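Local coordinates for 3-dehydroquinate dehydratase (Thermus thermophilus, PDB 2UYG) that catalyses the reversible dehydration of 3-dehydroquinate to 3-dehydroshikimate in the shikimate pathway, as a type II dehydroquinase that assembles into a dodecamer, at the interface of chains A and B. Coordinates in Å, arbitrary orientation; residue numbers count along the deposited sequence, not the author numbering. Chains: chain A/B, 3-dehydroquinate dehydratase.

Contact 1: the interface of chains A and B. Residues chain A 9, 16, 21, 76, 109-110; chain B 82-83, 85-86.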
loop_
_atom_site.group_PDB
_atom_site.type_symbol
_atom_site.label_atom_id
_atom_site.label_comp_id
_atom_site.label_asym_id
_atom_site.label_seq_id
_atom_site.Cartn_x
_atom_site.Cartn_y
_atom_site.Cartn_z
ATOM N N ASN A 9 2.714 26.214 17.220
ATOM C CA ASN A 9 1.976 27.178 16.416
ATOM C C ASN A 9 0.644 27.747 16.987
ATOM O O ASN A 9 0.029 28.675 16.424
ATOM C CB ASN A 9 1.753 26.616 15.016
ATOM C CG ASN A 9 3.029 26.183 14.396
ATOM O OD1 ASN A 9 3.969 27.019 14.143
ATOM N ND2 ASN A 9 3.130 24.863 14.154
ATOM N N ARG A 16 -2.841 33.268 11.762
ATOM C CA ARG A 16 -2.783 32.082 10.836
ATOM C C ARG A 16 -4.165 31.808 10.303
ATOM O O ARG A 16 -5.012 31.510 11.104
ATOM C CB ARG A 16 -2.150 30.823 11.524
ATOM C CG ARG A 16 -2.732 30.418 12.849
ATOM C CD ARG A 16 -2.077 29.167 13.550
ATOM N NE ARG A 16 -1.837 27.922 12.784
ATOM C CZ ARG A 16 -1.878 26.686 13.286
ATOM N NH1 ARG A 16 -2.165 26.466 14.561
ATOM N NH2 ARG A 16 -1.598 25.622 12.527
ATOM N N TYR A 21 -8.791 28.705 10.869
ATOM C CA TYR A 21 -8.820 28.696 12.352
ATOM C C TYR A 21 -9.822 29.622 13.132
ATOM O O TYR A 21 -10.341 29.216 14.203
ATOM C CB TYR A 21 -7.415 28.901 12.877
ATOM C CG TYR A 21 -6.492 27.782 12.519
ATOM C CD1 TYR A 21 -5.552 27.925 11.485
ATOM C CD2 TYR A 21 -6.559 26.560 13.183
ATOM C CE1 TYR A 21 -4.694 26.872 11.112
ATOM C CE2 TYR A 21 -5.697 25.493 12.825
ATOM C CZ TYR A 21 -4.763 25.659 11.798
ATOM O OH TYR A 21 -3.882 24.629 11.453
ATOM N N ALA A 76 0.257 20.240 15.324
ATOM C CA ALA A 76 0.685 19.235 14.346
ATOM C C ALA A 76 1.363 17.912 14.924
ATOM O O ALA A 76 1.458 16.884 14.177
ATOM C CB ALA A 76 1.564 19.826 13.383
ATOM N N PHE A 109 -2.991 13.787 5.890
ATOM C CA PHE A 109 -2.134 13.418 7.037
ATOM C C PHE A 109 -2.713 13.883 8.411
ATOM O O PHE A 109 -2.415 13.307 9.369
ATOM C CB PHE A 109 -0.700 13.940 6.872
ATOM C CG PHE A 109 -0.578 15.417 7.040
ATOM C CD1 PHE A 109 -0.418 15.978 8.293
ATOM C CD2 PHE A 109 -0.582 16.255 5.943
ATOM C CE1 PHE A 109 -0.274 17.348 8.441
ATOM C CE2 PHE A 109 -0.457 17.581 6.086
ATOM C CZ PHE A 109 -0.279 18.129 7.338
ATOM N N ARG A 110 -3.484 14.969 8.451
ATOM C CA ARG A 110 -4.220 15.379 9.633
ATOM C C ARG A 110 -5.234 14.406 10.136
ATOM O O ARG A 110 -5.642 14.482 11.315
ATOM C CB ARG A 110 -4.898 16.681 9.401
ATOM C CG ARG A 110 -3.917 17.773 9.614
ATOM C CD ARG A 110 -4.482 19.125 9.468
ATOM N NE ARG A 110 -3.533 19.960 8.757
ATOM C CZ ARG A 110 -2.526 20.643 9.308
ATOM N NH1 ARG A 110 -1.737 21.374 8.515
ATOM N NH2 ARG A 110 -2.279 20.560 10.593
ATOM N N TYR B 82 5.661 17.998 10.645
ATOM C CA TYR B 82 4.451 18.707 10.310
ATOM C C TYR B 82 4.257 19.996 11.152
ATOM O O TYR B 82 3.598 20.948 10.721
ATOM C CB TYR B 82 3.217 17.797 10.366
ATOM C CG TYR B 82 3.171 16.769 9.252
ATOM C CD1 TYR B 82 3.331 15.406 9.538
ATOM C CD2 TYR B 82 2.908 17.136 7.953
ATOM C CE1 TYR B 82 3.298 14.426 8.538
ATOM C CE2 TYR B 82 2.831 16.178 6.948
ATOM C CZ TYR B 82 3.059 14.807 7.264
ATOM O OH TYR B 82 3.078 13.833 6.305
ATOM N N ALA B 83 4.887 20.096 12.301
ATOM C CA ALA B 83 4.912 21.368 13.066
ATOM C C ALA B 83 5.654 22.518 12.365
ATOM O O ALA B 83 5.223 23.715 12.457
ATOM C CB ALA B 83 5.484 21.167 14.332
ATOM N N LEU B 85 6.057 22.685 9.051
ATOM C CA LEU B 85 5.104 23.010 7.936
ATOM C C LEU B 85 4.114 24.046 8.420
ATOM O O LEU B 85 3.987 25.080 7.862
ATOM C CB LEU B 85 4.335 21.801 7.522
ATOM C CG LEU B 85 3.570 21.616 6.192
ATOM C CD1 LEU B 85 2.372 20.746 6.357
ATOM C CD2 LEU B 85 3.317 22.731 5.286
ATOM N N ASP B 86 3.384 23.719 9.456
ATOM C CA ASP B 86 2.448 24.649 10.030
ATOM C C ASP B 86 3.034 26.012 10.414
ATOM O O ASP B 86 2.422 27.087 10.155
ATOM C CB ASP B 86 1.729 23.935 11.188
ATOM C CG ASP B 86 0.515 23.175 10.690
ATOM O OD1 ASP B 86 0.315 23.241 9.470
ATOM O OD2 ASP B 86 -0.305 22.523 11.351
HETATM O O HOH W 1 -0.419 27.196 10.356
#
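Carboxylate oxygen OD2 of B:Asp86 lies between two arginines of chain A. A:Arg110 NH2 donates to it at 2.9 Å, while A:Arg16 NH2 stands 3.6 Å from OD2, a longer salt bridge. A:Arg110 meets the carboxylate tip to tip and end-on: its NH1 donates to B:Asp86 OD1 at 2.9 Å, each oxygen offers its syn lone pair, and the two planes lie 3° apart. This paired, nearly flat geometry fixes the rotation of both groups. The A:Arg110 chain bends at chi3 on its way to the aspartate, and A:Phe109 CZ lies over the rim of one face of the A:Arg110 guanidinium. A:Arg16 instead meets the carboxylate with planes 63° apart, and its NE and NH2 both hydrogen-bond to one water, which also bonds to the backbone O of B:Asp86. A:Tyr21 CZ sits over the rim of one face of the A:Arg16 guanidinium, and A:Asn9 CB over the centre of the opposite one. Nearby, the amide ND2 of A:Asn9 donates a hydrogen bond to B:Ala83 O at 2.9 Å, in the carbonyl plane on a lone pair. Beside these polar groups, the rings of A:Phe109 and B:Tyr82 stack face to face, centroids 3.8 Å apart and planes 12° apart, their side chains running in opposite directions. B:Leu85 CD1 adds a contact at A:Phe109 CZ, and A:Ala76 CB packs on the backbone of B:Tyr82 and B:Ala83. Helix 82-89 of chain B thus brings a predicted substrate-binding aspartate to chain A's predicted substrate-binding A:Arg110, transition-state stabiliser A:Arg16 and proton acceptor A:Tyr21, so this subunit interface likely completes and orders the active site.

Contact 2: the interface of chains A and B. Residues chain A 11, 50-51; chain B 53, 56-57, 60.
Helix 52-61 of chain B packs against the loop bearing A:Asn50 and A:Tyr51 and against the short 3-10 helix 10-12 of chain A. A:Asn50 uses both ends of its amide: ND2 donates to the carboxylate oxygen OE2 of B:Glu57 at 3.0 Å, and OD1 accepts from B:Gln60 NE2 at 3.0 Å. The glutamate offers its anti lone pair, with the amide and carboxylate planes 87° apart, whereas the glutamine N-H approaches from above the asparagine carbonyl plane. B:Gln60, extended beyond CG (chi2 179°), also reaches A:Asn11 tip to tip. There A:Asn11 ND2 donates to B:Gln60 OE1 at 2.9 Å, almost straight at 177°, although the donor sits above the acceptor's carbonyl plane. A water 2.9 Å from the backbone N of A:Asn50 also contacts B:Glu57 OE2, giving that oxygen a second link to the same residue. B:Ile56 CG2 packs against A:Asn50 CG at 3.8 Å. Near the N-terminal end of the helix, B:Gly53 CA lies over the centre of the A:Tyr51 ring, 3.6 Å from its centroid, so the helix backbone itself rests on the aromatic face. An alanine in place of A:Asn50 would probably leave B:Glu57 OE2 without its amide N-H donor and B:Gln60 NE2 without the OD1 acceptor, and open a gap beside B:Ile56. The site joins two subunits of the homododecamer and probably fixes how helix 52-61 sits on the neighbouring chain's loop.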
loop_
_atom_site.group_PDB
_atom_site.type_symbol
_atom_site.label_atom_id
_atom_site.label_comp_id
_atom_site.label_asym_id
_atom_site.label_seq_id
_atom_site.Cartn_x
_atom_site.Cartn_y
_atom_site.Cartn_z
ATOM N N ASN A 11 0.287 29.508 19.449
ATOM C CA ASN A 11 0.574 30.910 19.844
ATOM C C ASN A 11 0.181 31.912 18.840
ATOM O O ASN A 11 -0.043 33.084 19.195
ATOM C CB ASN A 11 2.041 31.138 20.277
ATOM C CG ASN A 11 3.052 30.582 19.266
ATOM O OD1 ASN A 11 2.854 29.508 18.748
ATOM N ND2 ASN A 11 4.090 31.330 18.965
ATOM N N ASN A 50 6.051 25.483 21.612
ATOM C CA ASN A 50 6.372 24.973 20.308
ATOM C C ASN A 50 7.314 23.729 20.389
ATOM O O ASN A 50 7.651 23.201 19.338
ATOM C CB ASN A 50 7.053 26.057 19.515
ATOM C CG ASN A 50 6.106 27.216 19.138
ATOM O OD1 ASN A 50 5.010 26.998 18.617
ATOM N ND2 ASN A 50 6.545 28.460 19.411
ATOM N N TYR A 51 7.701 23.310 21.625
ATOM C CA TYR A 51 8.663 22.255 21.863
ATOM C C TYR A 51 8.038 20.945 22.373
ATOM O O TYR A 51 7.336 20.905 23.392
ATOM C CB TYR A 51 9.698 22.627 22.903
ATOM C CG TYR A 51 10.707 23.668 22.484
ATOM C CD1 TYR A 51 12.003 23.308 22.287
ATOM C CD2 TYR A 51 10.344 25.042 22.361
ATOM C CE1 TYR A 51 12.933 24.232 21.942
ATOM C CE2 TYR A 51 11.263 25.954 21.995
ATOM C CZ TYR A 51 12.565 25.553 21.807
ATOM O OH TYR A 51 13.536 26.428 21.505
ATOM N N GLY B 53 11.714 22.921 17.944
ATOM C CA GLY B 53 10.968 23.932 18.647
ATOM C C GLY B 53 11.608 25.254 18.400
ATOM O O GLY B 53 10.891 26.239 18.186
ATOM N N ILE B 56 11.076 26.282 14.694
ATOM C CA ILE B 56 9.665 26.730 14.588
ATOM C C ILE B 56 9.526 28.166 15.082
ATOM O O ILE B 56 8.912 28.973 14.438
ATOM C CB ILE B 56 8.731 25.856 15.414
ATOM C CG1 ILE B 56 8.628 24.491 14.757
ATOM C CG2 ILE B 56 7.403 26.621 15.611
ATOM C CD1 ILE B 56 7.818 23.557 15.438
ATOM N N GLU B 57 10.137 28.448 16.232
ATOM C CA GLU B 57 10.175 29.777 16.808
ATOM C C GLU B 57 10.754 30.801 15.936
ATOM O O GLU B 57 10.174 31.869 15.806
ATOM C CB GLU B 57 10.870 29.810 18.188
ATOM C CG GLU B 57 9.875 29.156 19.129
ATOM C CD GLU B 57 9.939 29.520 20.593
ATOM O OE1 GLU B 57 11.045 30.079 21.041
ATOM O OE2 GLU B 57 8.866 29.178 21.232
ATOM N N GLN B 60 8.443 31.420 13.030
ATOM C CA GLN B 60 7.251 32.206 13.440
ATOM C C GLN B 60 7.571 33.754 13.647
ATOM O O GLN B 60 6.752 34.664 13.407
ATOM C CB GLN B 60 6.694 31.677 14.728
ATOM C CG GLN B 60 6.210 30.212 14.728
ATOM C CD GLN B 60 5.703 29.812 16.080
ATOM O OE1 GLN B 60 6.072 30.409 17.054
ATOM N NE2 GLN B 60 4.884 28.777 16.152
HETATM O O HOH W 2 7.655 27.553 22.772
#

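The C-alpha centres of contact 1 and contact 2 lie about 11 Å apart on the same A/B interface, and the two share no residues. In chain B, contact 1 draws on helix 82-89 and contact 2 on helix 52-61; in chain A, A:Asn9 and A:Asn11 are close in sequence and join different patches. Contact 1 is centred about 10 Å from A:His99, the predicted proton donor of chain A. Contact 2 holds no predicted catalytic or substrate-binding residue and is likely to be chiefly structural; it may help hold chain B where its other helix can serve the active site of chain A.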